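Local coordinates for adhesion and penetration protein autotransporter (Haemophilus influenzae, PDB 3SYJ) that promotes adherence to and invasion of host cells, drives bacterial aggregation through self-association of its passenger domain, and is probably also a serine protease, at residues I501-T515 with K550-T562. Numbering follows the deposited sequence.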
ATOM      1  N   ILE A 501     -14.134   6.875 -36.717  1.00 14.85           N
ATOM      2  CA  ILE A 501     -13.367   8.107 -36.720  1.00 14.09           C
ATOM      3  C   ILE A 501     -12.056   7.864 -36.000  1.00 16.81           C
ATOM      4  O   ILE A 501     -12.048   7.470 -34.834  1.00 18.89           O
ATOM      5  CB  ILE A 501     -14.148   9.248 -36.095  1.00 15.12           C
ATOM      6  CG1 ILE A 501     -15.462   9.427 -36.867  1.00 14.46           C
ATOM      7  CG2 ILE A 501     -13.309  10.531 -36.081  1.00 13.59           C
ATOM      8  CD1 ILE A 501     -16.148  10.739 -36.611  1.00 14.44           C
ATOM      9  N   VAL A 502     -10.951   8.073 -36.711  1.00 15.61           N
ATOM     10  CA  VAL A 502      -9.624   7.743 -36.191  1.00 23.39           C
ATOM     11  C   VAL A 502      -8.603   8.847 -36.482  1.00 19.60           C
ATOM     12  O   VAL A 502      -8.894   9.804 -37.201  1.00 19.85           O
ATOM     13  CB  VAL A 502      -9.092   6.401 -36.779  1.00 19.40           C
ATOM     14  CG1 VAL A 502     -10.109   5.272 -36.566  1.00 18.41           C
ATOM     15  CG2 VAL A 502      -8.750   6.551 -38.254  1.00 18.36           C
ATOM     16  N   ASN A 503      -7.418   8.711 -35.898  1.00 21.10           N
ATOM     17  CA  ASN A 503      -6.290   9.587 -36.204  1.00 21.43           C
ATOM     18  C   ASN A 503      -5.040   8.747 -36.352  1.00 20.29           C
ATOM     19  O   ASN A 503      -4.461   8.318 -35.358  1.00 23.17           O
ATOM     20  CB  ASN A 503      -6.083  10.640 -35.111  1.00 19.95           C
ATOM     21  CG  ASN A 503      -4.869  11.521 -35.373  1.00 22.14           C
ATOM     22  OD1 ASN A 503      -4.431  11.659 -36.514  1.00 19.32           O
ATOM     23  ND2 ASN A 503      -4.330  12.128 -34.318  1.00 14.60           N
ATOM     24  N   HIS A 504      -4.630   8.503 -37.590  1.00 18.27           N
ATOM     25  CA  HIS A 504      -3.453   7.681 -37.833  1.00 22.37           C
ATOM     26  C   HIS A 504      -2.154   8.467 -37.734  1.00 25.64           C
ATOM     27  O   HIS A 504      -1.078   7.911 -37.928  1.00 21.33           O
ATOM     28  CB  HIS A 504      -3.538   6.990 -39.193  1.00 22.87           C
ATOM     29  CG  HIS A 504      -4.536   5.876 -39.238  1.00 28.55           C
ATOM     30  ND1 HIS A 504      -5.107   5.431 -40.411  1.00 29.74           N
ATOM     31  CD2 HIS A 504      -5.077   5.128 -38.247  1.00 23.00           C
ATOM     32  CE1 HIS A 504      -5.946   4.448 -40.140  1.00 27.44           C
ATOM     33  NE2 HIS A 504      -5.950   4.247 -38.836  1.00 25.45           N
ATOM     34  N   ASN A 505      -2.257   9.759 -37.445  1.00 25.41           N
ATOM     35  CA  ASN A 505      -1.067  10.592 -37.334  1.00 25.20           C
ATOM     36  C   ASN A 505      -0.344  10.331 -36.017  1.00 25.44           C
ATOM     37  O   ASN A 505      -0.919  10.468 -34.934  1.00 23.79           O
ATOM     38  CB  ASN A 505      -1.413  12.072 -37.498  1.00 20.42           C
ATOM     39  CG  ASN A 505      -0.190  12.930 -37.798  1.00 25.97           C
ATOM     40  OD1 ASN A 505       0.759  12.988 -37.010  1.00 24.08           O
ATOM     41  ND2 ASN A 505      -0.222  13.621 -38.930  1.00 18.66           N
ATOM     42  N   THR A 506       0.920   9.941 -36.129  1.00 24.62           N
ATOM     43  CA  THR A 506       1.717   9.542 -34.976  1.00 31.14           C
ATOM     44  C   THR A 506       2.218  10.759 -34.210  1.00 32.73           C
ATOM     45  O   THR A 506       2.672  10.650 -33.070  1.00 34.71           O
ATOM     46  CB  THR A 506       2.943   8.715 -35.423  1.00 36.15           C
ATOM     47  OG1 THR A 506       3.852   9.555 -36.147  1.00 28.62           O
ATOM     48  CG2 THR A 506       2.516   7.574 -36.325  1.00 37.12           C
ATOM     49  N   THR A 507       2.105  11.921 -34.837  1.00 26.62           N
ATOM     50  CA  THR A 507       2.783  13.112 -34.353  1.00 32.27           C
ATOM     51  C   THR A 507       1.853  14.229 -33.883  1.00 33.02           C
ATOM     52  O   THR A 507       2.175  14.959 -32.940  1.00 33.20           O
ATOM     53  CB  THR A 507       3.725  13.645 -35.441  1.00 31.51           C
ATOM     54  OG1 THR A 507       4.987  12.981 -35.324  1.00 33.42           O
ATOM     55  CG2 THR A 507       3.908  15.143 -35.320  1.00 36.93           C
ATOM     56  N   GLN A 508       0.711  14.373 -34.543  1.00 26.99           N
ATOM     57  CA  GLN A 508      -0.231  15.421 -34.182  1.00 26.93           C
ATOM     58  C   GLN A 508      -1.538  14.849 -33.649  1.00 21.26           C
ATOM     59  O   GLN A 508      -2.123  13.961 -34.259  1.00 22.76           O
ATOM     60  CB  GLN A 508      -0.521  16.302 -35.392  1.00 31.93           C
ATOM     61  CG  GLN A 508       0.600  17.241 -35.755  1.00 38.14           C
ATOM     62  CD  GLN A 508       0.113  18.371 -36.626  1.00 51.65           C
ATOM     63  OE1 GLN A 508       0.378  19.543 -36.351  1.00 52.91           O
ATOM     64  NE2 GLN A 508      -0.632  18.029 -37.676  1.00 53.83           N
ATOM     65  N   ALA A 509      -2.000  15.366 -32.517  1.00 20.20           N
ATOM     66  CA  ALA A 509      -3.287  14.957 -31.970  1.00 22.49           C
ATOM     67  C   ALA A 509      -4.435  15.481 -32.834  1.00 24.78           C
ATOM     68  O   ALA A 509      -4.226  16.290 -33.738  1.00 26.60           O
ATOM     69  CB  ALA A 509      -3.439  15.439 -30.542  1.00 23.00           C
ATOM     70  N   ALA A 510      -5.645  15.004 -32.561  1.00 24.19           N
ATOM     71  CA  ALA A 510      -6.832  15.451 -33.283  1.00 23.40           C
ATOM     72  C   ALA A 510      -8.017  15.562 -32.328  1.00 19.20           C
ATOM     73  O   ALA A 510      -8.075  14.861 -31.319  1.00 18.76           O
ATOM     74  CB  ALA A 510      -7.150  14.500 -34.435  1.00 20.84           C
ATOM     75  N   ASN A 511      -8.947  16.459 -32.627  1.00 18.66           N
ATOM     76  CA  ASN A 511     -10.152  16.573 -31.816  1.00 22.28           C
ATOM     77  C   ASN A 511     -11.416  16.489 -32.661  1.00 22.11           C
ATOM     78  O   ASN A 511     -11.477  17.061 -33.742  1.00 19.53           O
ATOM     79  CB  ASN A 511     -10.156  17.884 -31.035  1.00 21.34           C
ATOM     80  CG  ASN A 511      -8.911  18.062 -30.187  1.00 27.98           C
ATOM     81  OD1 ASN A 511      -8.496  17.153 -29.465  1.00 24.80           O
ATOM     82  ND2 ASN A 511      -8.308  19.240 -30.273  1.00 28.38           N
ATOM     83  N   VAL A 512     -12.414  15.761 -32.169  1.00 20.30           N
ATOM     84  CA  VAL A 512     -13.749  15.825 -32.743  1.00 20.97           C
ATOM     85  C   VAL A 512     -14.684  16.433 -31.711  1.00 21.04           C
ATOM     86  O   VAL A 512     -14.799  15.938 -30.590  1.00 19.15           O
ATOM     87  CB  VAL A 512     -14.295  14.433 -33.140  1.00 24.21           C
ATOM     88  CG1 VAL A 512     -15.606  14.574 -33.908  1.00 19.87           C
ATOM     89  CG2 VAL A 512     -13.290  13.674 -33.971  1.00 21.60           C
ATOM     90  N   THR A 513     -15.347  17.516 -32.089  1.00 20.27           N
ATOM     91  CA  THR A 513     -16.343  18.122 -31.223  1.00 20.03           C
ATOM     92  C   THR A 513     -17.737  17.853 -31.789  1.00 18.31           C
ATOM     93  O   THR A 513     -17.963  17.978 -32.988  1.00 16.99           O
ATOM     94  CB  THR A 513     -16.087  19.640 -31.063  1.00 20.18           C
ATOM     95  OG1 THR A 513     -14.751  19.842 -30.577  1.00 19.93           O
ATOM     96  CG2 THR A 513     -17.082  20.278 -30.094  1.00 16.64           C
ATOM     97  N   ILE A 514     -18.657  17.446 -30.921  1.00 18.54           N
ATOM     98  CA  ILE A 514     -20.051  17.260 -31.298  1.00 19.19           C
ATOM     99  C   ILE A 514     -20.904  18.242 -30.505  1.00 21.72           C
ATOM    100  O   ILE A 514     -20.857  18.257 -29.273  1.00 22.14           O
ATOM    101  CB  ILE A 514     -20.514  15.816 -31.043  1.00 18.56           C
ATOM    102  CG1 ILE A 514     -19.722  14.850 -31.932  1.00 16.60           C
ATOM    103  CG2 ILE A 514     -22.003  15.674 -31.314  1.00 18.07           C
ATOM    104  CD1 ILE A 514     -19.888  13.398 -31.561  1.00 13.76           C
ATOM    105  N   THR A 515     -21.660  19.082 -31.212  1.00 19.13           N
ATOM    106  CA  THR A 515     -22.437  20.146 -30.566  1.00 20.58           C
ATOM    107  C   THR A 515     -23.949  19.890 -30.534  1.00 23.33           C
ATOM    108  O   THR A 515     -24.692  20.609 -29.867  1.00 27.28           O
ATOM    109  CB  THR A 515     -22.186  21.508 -31.241  1.00 22.73           C
ATOM    110  OG1 THR A 515     -22.560  21.437 -32.625  1.00 22.22           O
ATOM    111  CG2 THR A 515     -20.710  21.882 -31.136  1.00 19.33           C
ATOM    112  N   LYS A 550      -2.633  -0.855 -37.341  1.00 42.62           N
ATOM    113  CA  LYS A 550      -2.719   0.535 -37.763  1.00 32.72           C
ATOM    114  C   LYS A 550      -2.445   1.423 -36.563  1.00 33.31           C
ATOM    115  O   LYS A 550      -2.647   1.008 -35.423  1.00 33.56           O
ATOM    116  CB  LYS A 550      -4.089   0.838 -38.371  1.00 32.78           C
ATOM    117  CG  LYS A 550      -4.329   0.096 -39.677  1.00 34.66           C
ATOM    118  CD  LYS A 550      -5.564   0.592 -40.417  1.00 35.46           C
ATOM    119  CE  LYS A 550      -5.680  -0.090 -41.779  1.00 40.08           C
ATOM    120  NZ  LYS A 550      -6.769   0.473 -42.626  1.00 36.75           N
ATOM    121  N   HIS A 551      -1.976   2.638 -36.817  1.00 30.00           N
ATOM    122  CA  HIS A 551      -1.604   3.535 -35.730  1.00 35.29           C
ATOM    123  C   HIS A 551      -2.812   4.193 -35.041  1.00 28.58           C
ATOM    124  O   HIS A 551      -3.630   4.861 -35.678  1.00 27.89           O
ATOM    125  CB  HIS A 551      -0.586   4.581 -36.212  1.00 31.86           C
ATOM    126  CG  HIS A 551      -0.001   5.404 -35.104  1.00 45.54           C
ATOM    127  ND1 HIS A 551       0.634   4.843 -34.014  1.00 50.98           N
ATOM    128  CD2 HIS A 551       0.041   6.746 -34.910  1.00 40.49           C
ATOM    129  CE1 HIS A 551       1.040   5.802 -33.199  1.00 45.96           C
ATOM    130  NE2 HIS A 551       0.698   6.966 -33.722  1.00 38.99           N
ATOM    131  N   ASN A 552      -2.918   3.998 -33.734  1.00 25.78           N
ATOM    132  CA  ASN A 552      -3.951   4.667 -32.957  1.00 27.58           C
ATOM    133  C   ASN A 552      -3.419   5.985 -32.385  1.00 25.48           C
ATOM    134  O   ASN A 552      -3.010   6.052 -31.227  1.00 26.36           O
ATOM    135  CB  ASN A 552      -4.472   3.746 -31.847  1.00 25.24           C
ATOM    136  CG  ASN A 552      -5.765   4.249 -31.222  1.00 24.35           C
ATOM    137  OD1 ASN A 552      -6.516   4.999 -31.842  1.00 24.95           O
ATOM    138  ND2 ASN A 552      -6.028   3.833 -29.985  1.00 20.15           N
ATOM    139  N   GLY A 553      -3.421   7.029 -33.212  1.00 25.67           N
ATOM    140  CA  GLY A 553      -2.908   8.329 -32.813  1.00 26.69           C
ATOM    141  C   GLY A 553      -3.804   9.042 -31.820  1.00 26.76           C
ATOM    142  O   GLY A 553      -4.970   8.675 -31.659  1.00 27.01           O
ATOM    143  N   ARG A 554      -3.261  10.053 -31.147  1.00 22.35           N
ATOM    144  CA  ARG A 554      -4.014  10.764 -30.119  1.00 27.51           C
ATOM    145  C   ARG A 554      -5.303  11.312 -30.714  1.00 23.36           C
ATOM    146  O   ARG A 554      -5.280  11.984 -31.740  1.00 20.50           O
ATOM    147  CB  ARG A 554      -3.212  11.927 -29.516  1.00 26.86           C
ATOM    148  CG  ARG A 554      -1.777  11.625 -29.105  1.00 37.97           C
ATOM    149  CD  ARG A 554      -1.654  11.176 -27.652  1.00 35.80           C
ATOM    150  NE  ARG A 554      -2.596  11.851 -26.766  1.00 35.80           N
ATOM    151  CZ  ARG A 554      -2.940  11.382 -25.570  1.00 34.17           C
ATOM    152  NH1 ARG A 554      -2.411  10.245 -25.136  1.00 31.38           N
ATOM    153  NH2 ARG A 554      -3.811  12.037 -24.813  1.00 31.59           N
ATOM    154  N   LEU A 555      -6.419  11.022 -30.057  1.00 20.67           N
ATOM    155  CA  LEU A 555      -7.711  11.536 -30.488  1.00 20.94           C
ATOM    156  C   LEU A 555      -8.579  11.860 -29.268  1.00 21.28           C
ATOM    157  O   LEU A 555      -8.758  11.024 -28.386  1.00 20.95           O
ATOM    158  CB  LEU A 555      -8.397  10.523 -31.410  1.00 22.48           C
ATOM    159  CG  LEU A 555      -9.817  10.804 -31.912  1.00 22.89           C
ATOM    160  CD1 LEU A 555      -9.850  12.069 -32.739  1.00 23.60           C
ATOM    161  CD2 LEU A 555     -10.321   9.624 -32.727  1.00 20.56           C
ATOM    162  N   ASN A 556      -9.083  13.090 -29.214  1.00 18.78           N
ATOM    163  CA  ASN A 556      -9.989  13.517 -28.149  1.00 19.79           C
ATOM    164  C   ASN A 556     -11.391  13.756 -28.677  1.00 22.02           C
ATOM    165  O   ASN A 556     -11.571  14.166 -29.825  1.00 20.77           O
ATOM    166  CB  ASN A 556      -9.488  14.799 -27.498  1.00 19.10           C
ATOM    167  CG  ASN A 556      -8.086  14.665 -27.004  1.00 23.50           C
ATOM    168  OD1 ASN A 556      -7.825  13.908 -26.075  1.00 27.79           O
ATOM    169  ND2 ASN A 556      -7.162  15.378 -27.633  1.00 24.74           N
ATOM    170  N   LEU A 557     -12.375  13.507 -27.819  1.00 20.13           N
ATOM    171  CA  LEU A 557     -13.773  13.698 -28.164  1.00 19.64           C
ATOM    172  C   LEU A 557     -14.439  14.668 -27.187  1.00 19.86           C
ATOM    173  O   LEU A 557     -14.372  14.480 -25.972  1.00 17.13           O
ATOM    174  CB  LEU A 557     -14.500  12.356 -28.140  1.00 19.60           C
ATOM    175  CG  LEU A 557     -16.014  12.420 -28.290  1.00 18.13           C
ATOM    176  CD1 LEU A 557     -16.386  12.873 -29.701  1.00 14.92           C
ATOM    177  CD2 LEU A 557     -16.623  11.071 -27.952  1.00 16.30           C
ATOM    178  N   ILE A 558     -15.079  15.702 -27.721  1.00 17.95           N
ATOM    179  CA  ILE A 558     -15.755  16.682 -26.884  1.00 16.51           C
ATOM    180  C   ILE A 558     -17.237  16.755 -27.225  1.00 22.11           C
ATOM    181  O   ILE A 558     -17.600  17.021 -28.372  1.00 20.11           O
ATOM    182  CB  ILE A 558     -15.169  18.098 -27.063  1.00 17.32           C
ATOM    183  CG1 ILE A 558     -13.683  18.133 -26.710  1.00 20.76           C
ATOM    184  CG2 ILE A 558     -15.915  19.090 -26.196  1.00 17.88           C
ATOM    185  CD1 ILE A 558     -12.773  17.708 -27.823  1.00 20.99           C
ATOM    186  N   TYR A 559     -18.091  16.509 -26.233  1.00 16.62           N
ATOM    187  CA  TYR A 559     -19.521  16.724 -26.392  1.00 21.35           C
ATOM    188  C   TYR A 559     -19.908  18.038 -25.715  1.00 22.94           C
ATOM    189  O   TYR A 559     -19.801  18.181 -24.499  1.00 20.61           O
ATOM    190  CB  TYR A 559     -20.324  15.553 -25.815  1.00 20.58           C
ATOM    191  CG  TYR A 559     -21.821  15.736 -25.918  1.00 19.60           C
ATOM    192  CD1 TYR A 559     -22.410  16.096 -27.119  1.00 18.31           C
ATOM    193  CD2 TYR A 559     -22.645  15.545 -24.817  1.00 21.25           C
ATOM    194  CE1 TYR A 559     -23.776  16.270 -27.226  1.00 19.44           C
ATOM    195  CE2 TYR A 559     -24.018  15.713 -24.910  1.00 23.12           C
ATOM    196  CZ  TYR A 559     -24.577  16.077 -26.123  1.00 24.15           C
ATOM    197  OH  TYR A 559     -25.941  16.253 -26.236  1.00 24.42           O
ATOM    198  N   LYS A 560     -20.355  18.997 -26.517  1.00 22.53           N
ATOM    199  CA  LYS A 560     -20.615  20.343 -26.026  1.00 21.09           C
ATOM    200  C   LYS A 560     -21.881  20.914 -26.654  1.00 23.58           C
ATOM    201  O   LYS A 560     -21.813  21.761 -27.551  1.00 21.71           O
ATOM    202  CB  LYS A 560     -19.409  21.250 -26.327  1.00 27.69           C
ATOM    203  CG  LYS A 560     -19.618  22.720 -25.957  1.00 33.38           C
ATOM    204  CD  LYS A 560     -18.301  23.474 -25.773  1.00 35.15           C
ATOM    205  CE  LYS A 560     -17.514  23.597 -27.073  1.00 45.04           C
ATOM    206  NZ  LYS A 560     -16.186  24.277 -26.878  1.00 48.26           N
ATOM    207  N   PRO A 561     -23.048  20.435 -26.200  1.00 25.63           N
ATOM    208  CA  PRO A 561     -24.337  20.913 -26.708  1.00 22.69           C
ATOM    209  C   PRO A 561     -24.621  22.295 -26.140  1.00 31.18           C
ATOM    210  O   PRO A 561     -23.908  22.713 -25.229  1.00 30.64           O
ATOM    211  CB  PRO A 561     -25.319  19.904 -26.118  1.00 23.05           C
ATOM    212  CG  PRO A 561     -24.648  19.460 -24.856  1.00 25.12           C
ATOM    213  CD  PRO A 561     -23.221  19.308 -25.270  1.00 20.56           C
ATOM    214  N   THR A 562     -25.635  22.986 -26.656  1.00 33.74           N
ATOM    215  CA  THR A 562     -25.964  24.330 -26.179  1.00 36.08           C
ATOM    216  C   THR A 562     -26.877  24.307 -24.960  1.00 36.27           C
ATOM    217  O   THR A 562     -26.832  25.208 -24.123  1.00 43.63           O
ATOM    218  CB  THR A 562     -26.682  25.161 -27.260  1.00 40.07           C
ATOM    219  OG1 THR A 562     -27.889  24.487 -27.648  1.00 46.34           O
ATOM    220  CG2 THR A 562     -25.785  25.375 -28.479  1.00 34.52           C
TER
HETATM  221  O   HOH W   1      -6.975   7.194 -33.527  1.00 23.91           O
HETATM  222  O   HOH W   2      -0.916  11.225 -32.209  1.00 27.52           O
HETATM  223  O   HOH W   3       0.227   8.935 -31.655  1.00 33.24           O
HETATM  224  O   HOH W   4     -27.011  21.619 -29.025  1.00 25.75           O
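Strands 510-514 and 555-559 pair in parallel as successive rungs of the beta-helix in the Hap passenger domain, with Asn511 beside Asn556 and Val512 beside Leu557. Five near-straight backbone bonds run up the ladder, from Asn556 N to Ala510 O (2.9 Å) through to Lys560 N on Ile514 O (2.9 Å). Where the two segments leave the ladder, water 4 bridges Thr515 O and Thr562 N.

Asparagine amides add polar links. On the face carrying Thr513 and Ile558, Asn556 ND2 donates to Asn511 OD1 (2.9 Å), head-on to the carbonyl; the two side chains lie alongside, amide planes 34° apart. Asn503, its CG anti to the backbone N (chi1 177°), spreads both ND2 hydrogens within its amide plane, one to Arg554 O (2.8 Å), the other to Gln508 O (2.9 Å), pinning the turn to the next rung. Its OD1 accepts from Asn505 N in an Asx turn, and water 2 joins Asn505 O to Arg554 N.

On the opposite, buried face the apolar side chains pack diagonally between register positions: Leu555 CD1 meets Val512 CG2 (4.0 Å) and Leu557 CD1 meets Ile514 CD1 (4.0 Å), both obliquely.

Strand 487-489 flanks 510-514 and strand 579-582 flanks 555-559, while Phe543 of strand 542-543 packs on Ile514 and Leu557; Pro916 of the second subunit packs on Thr506 and His551.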